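Side-chain contacts in alpha,alpha-trehalose-phosphate synthase (UDP-forming) (Burkholderia xenovorans, PDB 5V0T), which belongs to glycosyltransferase family 20 and has the two-domain GT-B fold, with 6-O-phosphono-alpha-D-glucopyranose and uridine-5'-diphosphate bound between the domains: residues P168-L173 against F203-V208; P313-A316 against A320-D323; D323-L328 against Y349-Y354. All coordinates share one frame; numbering follows the deposited sequence.

Contact 1 (P168-L173 against F203-V208)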
loop_
_atom_site.group_PDB
_atom_site.type_symbol
_atom_site.label_atom_id
_atom_site.label_comp_id
_atom_site.label_asym_id
_atom_site.label_seq_id
_atom_site.Cartn_x
_atom_site.Cartn_y
_atom_site.Cartn_z
ATOM N N PRO A 168 7.241 -5.257 10.933
ATOM C CA PRO A 168 7.863 -4.389 11.933
ATOM C C PRO A 168 9.046 -5.061 12.611
ATOM O O PRO A 168 9.144 -6.286 12.684
ATOM C CB PRO A 168 6.732 -4.139 12.934
ATOM C CG PRO A 168 5.936 -5.433 12.873
ATOM C CD PRO A 168 5.931 -5.756 11.385
ATOM N N ALA A 169 9.952 -4.218 13.110
ATOM C CA ALA A 169 11.036 -4.667 13.969
ATOM C C ALA A 169 10.505 -5.643 15.013
ATOM O O ALA A 169 9.388 -5.487 15.516
ATOM C CB ALA A 169 11.685 -3.455 14.646
ATOM N N SER A 170 11.295 -6.675 15.319
ATOM C CA SER A 170 10.814 -7.693 16.252
ATOM C C SER A 170 10.347 -7.084 17.575
ATOM O O SER A 170 9.345 -7.532 18.147
ATOM C CB SER A 170 11.890 -8.753 16.494
ATOM O OG SER A 170 13.024 -8.203 17.135
ATOM N N GLN A 171 11.053 -6.057 18.074
ATOM C CA GLN A 171 10.678 -5.453 19.356
ATOM C C GLN A 171 9.311 -4.795 19.289
ATOM O O GLN A 171 8.611 -4.705 20.304
ATOM C CB GLN A 171 11.714 -4.410 19.797
ATOM C CG GLN A 171 12.962 -4.995 20.411
ATOM C CD GLN A 171 12.638 -5.775 21.685
ATOM O OE1 GLN A 171 11.907 -5.294 22.548
ATOM N NE2 GLN A 171 13.138 -6.996 21.775
ATOM N N VAL A 172 8.948 -4.280 18.121
ATOM C CA VAL A 172 7.642 -3.669 17.913
ATOM C C VAL A 172 6.565 -4.742 17.751
ATOM O O VAL A 172 5.452 -4.603 18.270
ATOM C CB VAL A 172 7.716 -2.727 16.694
ATOM C CG1 VAL A 172 6.331 -2.307 16.237
ATOM C CG2 VAL A 172 8.588 -1.493 17.029
ATOM N N LEU A 173 6.894 -5.844 17.073
ATOM C CA LEU A 173 5.937 -6.937 16.898
ATOM C C LEU A 173 5.554 -7.572 18.239
ATOM O O LEU A 173 4.428 -8.059 18.397
ATOM C CB LEU A 173 6.524 -7.986 15.955
ATOM C CG LEU A 173 5.666 -9.228 15.650
ATOM C CD1 LEU A 173 4.355 -8.815 14.975
ATOM C CD2 LEU A 173 6.438 -10.199 14.778
ATOM N N PHE A 203 11.739 -9.780 9.982
ATOM C CA PHE A 203 11.224 -11.142 10.125
ATOM C C PHE A 203 12.308 -12.079 10.642
ATOM O O PHE A 203 12.089 -12.827 11.606
ATOM C CB PHE A 203 10.664 -11.646 8.790
ATOM C CG PHE A 203 10.277 -13.103 8.807
ATOM C CD1 PHE A 203 9.095 -13.512 9.406
ATOM C CD2 PHE A 203 11.109 -14.062 8.234
ATOM C CE1 PHE A 203 8.740 -14.871 9.427
ATOM C CE2 PHE A 203 10.770 -15.423 8.253
ATOM C CZ PHE A 203 9.589 -15.825 8.854
ATOM N N CYS A 204 13.498 -12.047 10.025
ATOM C CA CYS A 204 14.567 -12.947 10.459
ATOM C C CYS A 204 15.030 -12.632 11.872
ATOM O O CYS A 204 15.377 -13.549 12.630
ATOM C CB CYS A 204 15.751 -12.876 9.493
ATOM S SG CYS A 204 15.352 -13.461 7.835
ATOM N N ASP A 205 15.025 -11.352 12.245
ATOM C CA ASP A 205 15.384 -10.971 13.609
ATOM C C ASP A 205 14.436 -11.609 14.626
ATOM O O ASP A 205 14.874 -12.100 15.672
ATOM C CB ASP A 205 15.367 -9.444 13.729
ATOM C CG ASP A 205 16.019 -8.943 15.001
ATOM O OD1 ASP A 205 17.155 -9.367 15.296
ATOM O OD2 ASP A 205 15.410 -8.108 15.697
ATOM N N TYR A 206 13.129 -11.613 14.335
ATOM C CA TYR A 206 12.188 -12.296 15.222
ATOM C C TYR A 206 12.472 -13.795 15.267
ATOM O O TYR A 206 12.536 -14.396 16.349
ATOM C CB TYR A 206 10.743 -12.032 14.778
ATOM C CG TYR A 206 9.723 -12.656 15.723
ATOM C CD1 TYR A 206 9.384 -14.006 15.628
ATOM C CD2 TYR A 206 9.116 -11.899 16.718
ATOM C CE1 TYR A 206 8.478 -14.588 16.500
ATOM C CE2 TYR A 206 8.194 -12.469 17.582
ATOM C CZ TYR A 206 7.877 -13.817 17.466
ATOM O OH TYR A 206 6.975 -14.401 18.333
ATOM N N ILE A 207 12.635 -14.420 14.097
ATOM C CA ILE A 207 12.895 -15.864 14.039
ATOM C C ILE A 207 14.094 -16.235 14.909
ATOM O O ILE A 207 14.050 -17.198 15.695
ATOM C CB ILE A 207 13.108 -16.306 12.578
ATOM C CG1 ILE A 207 11.808 -16.179 11.764
ATOM C CG2 ILE A 207 13.687 -17.717 12.525
ATOM C CD1 ILE A 207 10.710 -17.134 12.194
ATOM N N VAL A 208 15.191 -15.479 14.780
ATOM C CA VAL A 208 16.422 -15.838 15.488
ATOM C C VAL A 208 16.332 -15.484 16.970
ATOM O O VAL A 208 16.717 -16.278 17.832
ATOM C CB VAL A 208 17.634 -15.165 14.813
ATOM C CG1 VAL A 208 18.877 -15.302 15.677
ATOM C CG2 VAL A 208 17.867 -15.762 13.425
HETATM O O HOH W 1 13.964 -6.212 14.351
#

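Contact 2 (P313-A316 against A320-D323). With G6P (6-O-phosphono-alpha-D-glucopyranose), chain J.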
loop_
_atom_site.group_PDB
_atom_site.type_symbol
_atom_site.label_atom_id
_atom_site.label_comp_id
_atom_site.label_asym_id
_atom_site.label_seq_id
_atom_site.Cartn_x
_atom_site.Cartn_y
_atom_site.Cartn_z
ATOM N N PRO A 313 -12.026 8.553 1.792
ATOM C CA PRO A 313 -12.394 7.789 2.986
ATOM C C PRO A 313 -11.796 6.395 2.938
ATOM O O PRO A 313 -11.684 5.777 1.875
ATOM C CB PRO A 313 -13.927 7.726 2.911
ATOM C CG PRO A 313 -14.315 8.831 1.945
ATOM C CD PRO A 313 -13.201 8.926 0.978
ATOM N N THR A 314 -11.429 5.902 4.112
ATOM C CA THR A 314 -10.995 4.527 4.264
ATOM C C THR A 314 -11.436 4.054 5.643
ATOM O O THR A 314 -11.321 4.797 6.618
ATOM C CB THR A 314 -9.474 4.423 4.083
ATOM O OG1 THR A 314 -9.061 3.062 4.220
ATOM C CG2 THR A 314 -8.735 5.278 5.111
ATOM N N ARG A 315 -11.978 2.840 5.720
ATOM C CA ARG A 315 -12.257 2.201 7.015
ATOM C C ARG A 315 -13.022 3.145 7.958
ATOM O O ARG A 315 -12.715 3.280 9.146
ATOM C CB ARG A 315 -10.948 1.703 7.642
ATOM C CG ARG A 315 -10.229 0.673 6.758
ATOM C CD ARG A 315 -8.755 0.400 7.142
ATOM N NE ARG A 315 -8.044 -0.265 6.046
ATOM C CZ ARG A 315 -6.729 -0.471 6.012
ATOM N NH1 ARG A 315 -5.956 -0.091 7.033
ATOM N NH2 ARG A 315 -6.181 -1.059 4.952
ATOM N N ALA A 316 -14.045 3.807 7.409
ATOM C CA ALA A 316 -14.639 4.952 8.092
ATOM C C ALA A 316 -15.476 4.570 9.302
ATOM O O ALA A 316 -15.823 5.460 10.087
ATOM C CB ALA A 316 -15.493 5.775 7.115
ATOM N N ALA A 320 -10.623 5.169 15.184
ATOM C CA ALA A 320 -9.288 5.704 14.913
ATOM C C ALA A 320 -9.224 6.413 13.567
ATOM O O ALA A 320 -8.478 7.384 13.408
ATOM C CB ALA A 320 -8.232 4.596 14.960
ATOM N N TYR A 321 -9.964 5.930 12.575
ATOM C CA TYR A 321 -9.972 6.609 11.292
ATOM C C TYR A 321 -10.824 7.868 11.340
ATOM O O TYR A 321 -10.474 8.870 10.705
ATOM C CB TYR A 321 -10.420 5.633 10.192
ATOM C CG TYR A 321 -9.295 4.690 9.840
ATOM C CD1 TYR A 321 -9.049 3.555 10.612
ATOM C CD2 TYR A 321 -8.424 4.976 8.785
ATOM C CE1 TYR A 321 -8.006 2.702 10.320
ATOM C CE2 TYR A 321 -7.368 4.128 8.489
ATOM C CZ TYR A 321 -7.167 2.992 9.267
ATOM O OH TYR A 321 -6.122 2.147 8.980
ATOM N N GLN A 322 -11.917 7.854 12.106
ATOM C CA GLN A 322 -12.654 9.092 12.347
ATOM C C GLN A 322 -11.763 10.129 13.031
ATOM O O GLN A 322 -11.798 11.316 12.687
ATOM C CB GLN A 322 -13.895 8.798 13.198
ATOM C CG GLN A 322 -14.906 7.854 12.523
ATOM C CD GLN A 322 -15.755 7.038 13.519
ATOM O OE1 GLN A 322 -15.805 7.342 14.715
ATOM N NE2 GLN A 322 -16.417 5.987 13.014
ATOM N N ASP A 323 -10.941 9.692 13.987
ATOM C CA ASP A 323 -10.091 10.625 14.728
ATOM C C ASP A 323 -9.076 11.301 13.813
ATOM O O ASP A 323 -8.925 12.525 13.842
ATOM C CB ASP A 323 -9.361 9.902 15.870
ATOM C CG ASP A 323 -10.285 9.490 17.003
ATOM O OD1 ASP A 323 -11.353 10.111 17.186
ATOM O OD2 ASP A 323 -9.928 8.536 17.726
HETATM C C1 G6P J . -3.515 -1.373 1.891
HETATM C C2 G6P J . -3.497 -2.829 2.327
HETATM C C3 G6P J . -4.472 -3.652 1.481
HETATM C C4 G6P J . -5.862 -3.014 1.556
HETATM C C5 G6P J . -5.776 -1.547 1.131
HETATM C C6 G6P J . -7.162 -0.900 1.151
HETATM O O1 G6P J . -3.079 -1.339 0.538
HETATM O O2 G6P J . -2.157 -3.342 2.226
HETATM O O3 G6P J . -4.517 -4.980 2.030
HETATM O O4 G6P J . -6.765 -3.703 0.667
HETATM O O5 G6P J . -4.849 -0.847 1.977
HETATM O O6 G6P J . -7.756 -1.055 2.452
HETATM P P G6P J . -9.182 -1.791 2.591
HETATM O O1P G6P J . -10.206 -0.833 2.036
HETATM O O2P G6P J . -9.304 -2.073 4.062
HETATM O O3P G6P J . -9.059 -3.040 1.747
#

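Contact 3 (D323-L328 against Y349-Y354). With OXD (oxalic acid), chain O; UDP (uridine-5'-diphosphate), chain I.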
loop_
_atom_site.group_PDB
_atom_site.type_symbol
_atom_site.label_atom_id
_atom_site.label_comp_id
_atom_site.label_asym_id
_atom_site.label_seq_id
_atom_site.Cartn_x
_atom_site.Cartn_y
_atom_site.Cartn_z
ATOM N N ASP A 323 -10.941 9.692 13.987
ATOM C CA ASP A 323 -10.091 10.625 14.728
ATOM C C ASP A 323 -9.076 11.301 13.813
ATOM O O ASP A 323 -8.925 12.525 13.842
ATOM C CB ASP A 323 -9.361 9.902 15.870
ATOM C CG ASP A 323 -10.285 9.490 17.003
ATOM O OD1 ASP A 323 -11.353 10.111 17.186
ATOM O OD2 ASP A 323 -9.928 8.536 17.726
ATOM N N ILE A 324 -8.342 10.521 13.014
ATOM C CA ILE A 324 -7.333 11.155 12.159
ATOM C C ILE A 324 -8.002 12.066 11.141
ATOM O O ILE A 324 -7.443 13.106 10.763
ATOM C CB ILE A 324 -6.406 10.106 11.486
ATOM C CG1 ILE A 324 -5.323 10.775 10.615
ATOM C CG2 ILE A 324 -7.190 9.085 10.633
ATOM C CD1 ILE A 324 -4.398 11.761 11.401
ATOM N N ARG A 325 -9.211 11.716 10.686
ATOM C CA ARG A 325 -9.911 12.614 9.774
ATOM C C ARG A 325 -10.189 13.952 10.446
ATOM O O ARG A 325 -9.927 15.015 9.872
ATOM C CB ARG A 325 -11.219 11.989 9.278
ATOM C CG ARG A 325 -12.061 12.972 8.435
ATOM C CD ARG A 325 -13.479 12.412 8.150
ATOM N NE ARG A 325 -14.274 13.298 7.294
ATOM C CZ ARG A 325 -15.563 13.089 7.038
ATOM N NH1 ARG A 325 -16.171 12.036 7.576
ATOM N NH2 ARG A 325 -16.242 13.911 6.242
ATOM N N LEU A 326 -10.720 13.917 11.674
ATOM C CA LEU A 326 -11.005 15.150 12.399
ATOM C C LEU A 326 -9.751 15.989 12.590
ATOM O O LEU A 326 -9.782 17.219 12.423
ATOM C CB LEU A 326 -11.623 14.830 13.756
ATOM C CG LEU A 326 -13.050 14.295 13.781
ATOM C CD1 LEU A 326 -13.383 13.811 15.195
ATOM C CD2 LEU A 326 -14.028 15.394 13.330
ATOM N N GLN A 327 -8.644 15.345 12.953
ATOM C CA GLN A 327 -7.418 16.093 13.178
ATOM C C GLN A 327 -6.978 16.790 11.900
ATOM O O GLN A 327 -6.652 17.983 11.919
ATOM C CB GLN A 327 -6.317 15.176 13.710
ATOM C CG GLN A 327 -5.054 15.951 14.079
ATOM C CD GLN A 327 -3.972 15.118 14.742
ATOM O OE1 GLN A 327 -3.942 13.886 14.629
ATOM N NE2 GLN A 327 -3.065 15.799 15.441
ATOM N N LEU A 328 -7.023 16.073 10.772
ATOM C CA LEU A 328 -6.556 16.629 9.501
ATOM C C LEU A 328 -7.443 17.769 9.034
ATOM O O LEU A 328 -6.953 18.766 8.486
ATOM C CB LEU A 328 -6.508 15.543 8.429
ATOM C CG LEU A 328 -5.858 15.984 7.109
ATOM C CD1 LEU A 328 -4.381 16.361 7.384
ATOM C CD2 LEU A 328 -5.976 14.875 6.048
ATOM N N TYR A 349 -8.433 20.428 -0.074
ATOM C CA TYR A 349 -8.596 19.147 0.598
ATOM C C TYR A 349 -9.891 18.527 0.094
ATOM O O TYR A 349 -10.946 19.172 0.134
ATOM C CB TYR A 349 -8.605 19.339 2.122
ATOM C CG TYR A 349 -9.187 18.179 2.920
ATOM C CD1 TYR A 349 -8.530 16.953 2.992
ATOM C CD2 TYR A 349 -10.391 18.321 3.600
ATOM C CE1 TYR A 349 -9.069 15.889 3.729
ATOM C CE2 TYR A 349 -10.946 17.267 4.321
ATOM C CZ TYR A 349 -10.270 16.059 4.395
ATOM O OH TYR A 349 -10.808 15.024 5.109
ATOM N N ILE A 350 -9.809 17.307 -0.434
ATOM C CA ILE A 350 -10.968 16.664 -1.042
ATOM C C ILE A 350 -11.051 15.251 -0.484
ATOM O O ILE A 350 -10.142 14.441 -0.703
ATOM C CB ILE A 350 -10.892 16.639 -2.580
ATOM C CG1 ILE A 350 -10.602 18.034 -3.138
ATOM C CG2 ILE A 350 -12.240 16.182 -3.183
ATOM C CD1 ILE A 350 -10.542 18.054 -4.645
ATOM N N HIS A 351 -12.138 14.959 0.226
ATOM C CA HIS A 351 -12.299 13.695 0.943
ATOM C C HIS A 351 -13.147 12.733 0.107
ATOM O O HIS A 351 -14.240 12.317 0.499
ATOM C CB HIS A 351 -12.906 13.966 2.328
ATOM C CG HIS A 351 -12.947 12.776 3.242
ATOM N ND1 HIS A 351 -11.849 11.980 3.488
ATOM C CD2 HIS A 351 -13.963 12.251 3.973
ATOM C CE1 HIS A 351 -12.182 11.025 4.343
ATOM N NE2 HIS A 351 -13.462 11.158 4.642
ATOM N N LYS A 352 -12.625 12.398 -1.081
ATOM C CA LYS A 352 -13.334 11.588 -2.072
ATOM C C LYS A 352 -12.344 10.772 -2.900
ATOM O O LYS A 352 -11.184 11.150 -3.056
ATOM C CB LYS A 352 -14.190 12.461 -3.025
ATOM C CG LYS A 352 -15.387 13.136 -2.355
ATOM C CD LYS A 352 -16.241 13.916 -3.350
ATOM C CE LYS A 352 -16.091 15.426 -3.165
ATOM N NZ LYS A 352 -17.029 16.195 -4.043
ATOM N N GLN A 353 -12.821 9.658 -3.452
ATOM C CA GLN A 353 -12.005 8.825 -4.327
ATOM C C GLN A 353 -12.119 9.309 -5.767
ATOM O O GLN A 353 -13.149 9.845 -6.182
ATOM C CB GLN A 353 -12.425 7.349 -4.250
ATOM N N TYR A 354 -11.042 9.112 -6.525
ATOM C CA TYR A 354 -10.990 9.458 -7.936
ATOM C C TYR A 354 -10.577 8.242 -8.752
ATOM O O TYR A 354 -9.908 7.331 -8.261
ATOM C CB TYR A 354 -9.999 10.601 -8.197
ATOM C CG TYR A 354 -10.534 11.951 -7.814
ATOM C CD1 TYR A 354 -10.646 12.328 -6.476
ATOM C CD2 TYR A 354 -10.945 12.852 -8.791
ATOM C CE1 TYR A 354 -11.139 13.565 -6.123
ATOM C CE2 TYR A 354 -11.449 14.092 -8.452
ATOM C CZ TYR A 354 -11.533 14.448 -7.120
ATOM O OH TYR A 354 -12.034 15.682 -6.778
HETATM C C1 OXD O . -15.704 14.101 -7.024
HETATM C C2 OXD O . -15.327 13.137 -8.053
HETATM O O3 OXD O . -16.852 14.597 -7.032
HETATM O O4 OXD O . -15.813 13.254 -9.199
HETATM O O5 OXD O . -14.859 14.418 -6.166
HETATM O O6 OXD O . -14.515 12.230 -7.764
HETATM N N1 UDP I . -6.039 5.309 -5.756
HETATM C C2 UDP I . -7.141 5.372 -6.594
HETATM N N3 UDP I . -8.046 6.349 -6.292
HETATM C C4 UDP I . -7.966 7.260 -5.262
HETATM C C5 UDP I . -6.792 7.139 -4.438
HETATM C C6 UDP I . -5.880 6.195 -4.714
HETATM O O2 UDP I . -7.310 4.607 -7.527
HETATM O O4 UDP I . -8.869 8.092 -5.121
HETATM C "C1'" UDP I . -5.031 4.283 -6.043
HETATM C "C2'" UDP I . -3.655 4.855 -6.372
HETATM O "O2'" UDP I . -3.589 5.186 -7.749
HETATM C "C3'" UDP I . -2.754 3.677 -5.997
HETATM C "C4'" UDP I . -3.480 3.072 -4.789
HETATM O "O4'" UDP I . -4.855 3.500 -4.885
HETATM O "O3'" UDP I . -2.660 2.701 -7.031
HETATM C "C5'" UDP I . -2.923 3.451 -3.443
HETATM O "O5'" UDP I . -1.811 2.575 -3.177
HETATM P PA UDP I . -0.631 3.009 -2.217
HETATM O O1A UDP I . -0.152 4.410 -2.538
HETATM O O2A UDP I . 0.397 1.941 -2.288
HETATM O O3A UDP I . -1.267 3.080 -0.773
HETATM P PB UDP I . -2.335 2.225 0.028
HETATM O O1B UDP I . -2.136 0.802 -0.501
HETATM O O2B UDP I . -1.821 2.315 1.480
HETATM O O3B UDP I . -3.710 2.752 -0.157
#

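Contact 1 (P168-L173 against F203-V208)
Ser170 and Leu173 of a short helix meet Asp205 and Tyr206 of helix 197-209 in the N-terminal, Rossmann-like half of the GT-B fold. Both helices lie on chain that follows neighbouring parallel strands, 159-162 and 191-194. Ala169 is the N-cap of the short helix, and its carbonyl accepts from the amide of Leu173. Ser170 therefore sits in the first turn, facing the longer helix. Its hydroxyl lies between the backbone N and the carbonyl carbon (chi1 65°), which sends OG to Asp205: OG donates to OD2 at 2.8 Å, approaching from above the carboxylate, 41° off its plane. A water also ties the two residues together. It accepts from Ser170 N at 2.9 Å and donates to Asp205 OD2 at 2.7 Å, so one carboxylate oxygen takes two hydrogen bonds. With that carboxylate beside the start of a helix, its negative charge is probably eased by the helix start, whose Ser170 N reaches it through the water.

Beside this polar pair the contact is apolar. Ser170 CB rests 3.8 Å from Tyr206 CA and faces the rim of the ring, close to level with it. Tyr206 has CG opposite its own backbone N (chi1 -177°), which carries the ring past the serine toward Leu173. The leucine and tyrosine side chains cross at about a right angle. Beyond them, Val183 of helix 179-186 touches both side chains, and Phe98 also covers Leu173. The phenol end of the tyrosine is satisfied outside the pair, where Tyr206 OH is hydrogen-bonded to His179 ND1. Within the contact, one methyl of Leu173 does the touching: CD2 stands 3.7 Å from Tyr206 CD2 and 4.0 Å from Tyr206 CE2.

Contact 2 (P313-A316 against A320-D323)
In the loop between strand 305-310 and helix 319-339, Arg315 lays its CB over one face of the Tyr321 ring and reaches on to the bound 6-O-phosphono-alpha-D-glucopyranose. CB sits 4.0 Å from the ring centroid, almost on the ring normal, a CH-pi contact. The extended chain then carries the guanidinium beyond the ring, with the two planes 74° apart. Each nitrogen has an acceptor. Arg315 NE gives a hydrogen bond to ligand O2P and NH2 one to ligand O6, both at 3.0 Å. Arg315 NH1 donates to Tyr321 OH at 3.0 Å in a bent bond (139°). Tyr321 OH is also bonded to Asp279 OD2. Thr314 puts its methyl CG2 3.7 Å from Tyr321 CD2, while its OG1 is bonded to Arg277 NH1. At the outer end, Gln322 NE2 donates to the carbonyl O of Ala316 at 3.0 Å in a nearly straight bond (169°), and OE1 is taken by His319 ND1. Bonds from all three nitrogens should hold the guanidinium against rotation. Tyr321, itself tied to Asp279, probably helps position it as a second-shell residue for the ligand's phosphate.

Contact 3 (D323-L328 against Y349-Y354)
Arg325 and His351 both turn CG away from their own backbone N (chi1 174° and -172°), which brings the two side chains together, crossing at about a right angle, between helix 319-339 and the end of strand 347-350. The arginine stays extended as far as NE and brings its guanidinium to the imidazole. His351 CD2 lies over one guanidinium face, 3.5 Å from Arg325 NE, and the two planes are 29° apart; NE is also 3.5 Å from His351 NE2. One turn on, Leu328 CD2 touches Tyr349 CE1 at 4.0 Å, an apolar contact within the beta-alpha-beta unit formed by strand 305-310, the helix and strand 347-350. The polar ends are settled by neighbours. Glu329 OE1 takes both a salt bridge from Arg325 NE and a hydrogen bond with Tyr349 OH, and His351 ND1 is bonded to Ala311 O.

Past His351 the chain runs on to the ligands. Tyr354 N donates to O4 of uridine-5'-diphosphate at 2.8 Å, while N3 of the nucleotide donates to Tyr354 O at 2.9 Å, so the Tyr354 backbone pairs with uracil O4 and N3. Oxalic acid O6 lies over the Tyr354 ring. Across the contact itself, the closeness of the guanidinium would probably disfavour a second positive charge on His351, while Glu329 probably offsets that of the arginine.

From the N terminus, contact 1 comes first and closes a loop over 29 intervening residues within the N-terminal half, joining a short helix to helix 197-209. The chain then enters the six-stranded parallel sheet of the other half. There contact 2 closes a short loop, three residues between its segments, joining the chain after strand 305-310 to the start of helix 319-339. Contact 3 follows at once, closing a longer loop through the rest of that helix to strand 347-350. The three are in series, neither nested nor crossed. Contacts 2 and 3 share Asp323 and touch directly, Pro313 CA lying 3.5 Å from His351 CE1, whereas contact 1 is about 28 Å from contact 2, centre to centre.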